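PDB 1W55: bifunctional enzyme IspD/IspF from Campylobacter jejuni, which catalyses two non-consecutive steps of isoprenoid precursor synthesis, transferring CMP from CTP to methylerythritol phosphate and cyclising the later phosphorylated intermediate to methylerythritol cyclodiphosphate with release of CMP. Local coordinates for residues A[281-286]-A[323-328]. Sequence-based numbering, arbitrary orientation.
Sequences NSMELL and SNIAHT
Met-283 and Thr-328 carry a buried van der Waals helix-helix contact, made largely by methyl groups, some of them against polar atoms, in the cyclodiphosphate synthase (IspF) part of the chain, between the first turn of helix 282-295 and the end of helix 318-329. The axes of the two short segments come within 10.4 Å at a crossing angle of -49°, and no hydrogen bond spans them. The Met-283 side chain, bent at chi2 and chi3, crosses that of Thr-328 at about a right angle. Its methyl CE ends 3.4 Å from Thr-328 OG1 and also touches Ile-325, lying 4.0 Å from CG1, as well as Asn-324 ND2. Thr-328 answers with its methyl: CG2, anti to the backbone N, sits 3.2 Å from Met-283 O and lies more loosely near Leu-286 CD2. Helix 318-329 connects the parallel neighbouring strands 298-308 and 336-341 of the IspF mixed sheet, and Ile-325 rests on Ile-303 and Ile-305 of the first, whereas Met-283 and Leu-286 also lean on helix 248-260. The hydroxyl beside the Met-283 methyl is tied back into its own helix: Thr-328 OG1 donates to Asn-324 O at 3.0 Å, tilted 34° from the carbonyl plane, while Thr-328 N reaches that oxygen from the opposite face. Asn-324 ND2 is held by Ala-230 O. At the start of the other helix, Asn-281 is the N-cap, its OD1 accepting from Met-283 N at 3.0 Å. One residue on, Ser-282 OG hydrogen-bonds His-251 NE2, a residue that probably binds the divalent metal, and Asp-245 OD1.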
# COMPACT_ATOMS: atom_id res chain seq x y z
N ASN A 281 37.56 -30.39 20.93
CA ASN A 281 37.13 -29.17 21.59
C ASN A 281 35.61 -29.07 21.43
O ASN A 281 35.12 -28.83 20.32
CB ASN A 281 37.84 -27.97 20.95
CG ASN A 281 37.47 -26.64 21.60
OD1 ASN A 281 36.41 -26.49 22.19
ND2 ASN A 281 38.36 -25.66 21.46
N SER A 282 34.87 -29.27 22.53
CA SER A 282 33.38 -29.26 22.55
C SER A 282 32.72 -27.99 22.00
O SER A 282 31.64 -28.05 21.44
CB SER A 282 32.88 -29.48 23.96
OG SER A 282 32.98 -30.85 24.31
N MET A 283 33.39 -26.85 22.17
CA MET A 283 32.92 -25.58 21.65
C MET A 283 33.03 -25.54 20.12
O MET A 283 32.23 -24.89 19.45
CB MET A 283 33.69 -24.41 22.28
CG MET A 283 33.36 -24.17 23.76
SD MET A 283 31.57 -23.94 24.07
CE MET A 283 31.36 -22.17 23.69
N GLU A 284 34.03 -26.24 19.58
CA GLU A 284 34.18 -26.39 18.13
C GLU A 284 33.10 -27.33 17.59
O GLU A 284 32.55 -27.08 16.52
CB GLU A 284 35.59 -26.89 17.76
CG GLU A 284 35.83 -27.14 16.27
CD GLU A 284 35.70 -25.89 15.39
OE1 GLU A 284 36.03 -24.77 15.84
OE2 GLU A 284 35.27 -26.04 14.22
N LEU A 285 32.80 -28.38 18.36
CA LEU A 285 31.71 -29.30 18.03
C LEU A 285 30.38 -28.56 18.03
O LEU A 285 29.56 -28.77 17.13
CB LEU A 285 31.66 -30.47 19.03
CG LEU A 285 32.85 -31.43 19.12
CD1 LEU A 285 32.53 -32.57 20.08
CD2 LEU A 285 33.24 -31.98 17.76
N LEU A 286 30.17 -27.71 19.04
CA LEU A 286 29.02 -26.82 19.11
C LEU A 286 28.91 -25.92 17.88
O LEU A 286 27.85 -25.82 17.27
CB LEU A 286 29.09 -25.94 20.38
CG LEU A 286 28.11 -24.77 20.49
CD1 LEU A 286 26.63 -25.25 20.46
CD2 LEU A 286 28.37 -23.92 21.74
N SER A 323 29.90 -14.90 27.04
CA SER A 323 30.70 -14.22 26.03
C SER A 323 31.42 -15.21 25.10
O SER A 323 31.51 -14.99 23.89
CB SER A 323 31.68 -13.22 26.69
OG SER A 323 32.71 -12.85 25.78
N ASN A 324 31.92 -16.30 25.67
CA ASN A 324 32.54 -17.36 24.86
C ASN A 324 31.55 -18.10 23.93
O ASN A 324 31.88 -18.40 22.78
CB ASN A 324 33.30 -18.35 25.75
CG ASN A 324 34.40 -19.10 25.00
OD1 ASN A 324 35.12 -18.53 24.16
ND2 ASN A 324 34.54 -20.39 25.29
N ILE A 325 30.34 -18.38 24.43
CA ILE A 325 29.26 -18.91 23.59
C ILE A 325 28.93 -17.94 22.46
O ILE A 325 28.74 -18.37 21.32
CB ILE A 325 27.96 -19.21 24.41
CG1 ILE A 325 28.16 -20.38 25.38
CG2 ILE A 325 26.76 -19.51 23.46
CD1 ILE A 325 27.11 -20.44 26.53
N ALA A 326 28.84 -16.65 22.76
CA ALA A 326 28.55 -15.63 21.74
C ALA A 326 29.60 -15.63 20.63
O ALA A 326 29.26 -15.54 19.46
CB ALA A 326 28.42 -14.22 22.37
N HIS A 327 30.88 -15.69 21.03
CA HIS A 327 32.01 -15.63 20.09
C HIS A 327 32.05 -16.87 19.20
O HIS A 327 32.18 -16.76 17.99
CB HIS A 327 33.33 -15.44 20.86
CG HIS A 327 34.55 -15.55 20.00
ND1 HIS A 327 35.31 -16.70 19.92
CD2 HIS A 327 35.15 -14.65 19.17
CE1 HIS A 327 36.32 -16.51 19.09
NE2 HIS A 327 36.25 -15.28 18.62
N THR A 328 31.92 -18.04 19.82
CA THR A 328 31.83 -19.32 19.12
C THR A 328 30.70 -19.34 18.07
O THR A 328 30.88 -19.86 16.96
CB THR A 328 31.57 -20.45 20.16
OG1 THR A 328 32.72 -20.62 20.99
CG2 THR A 328 31.36 -21.83 19.48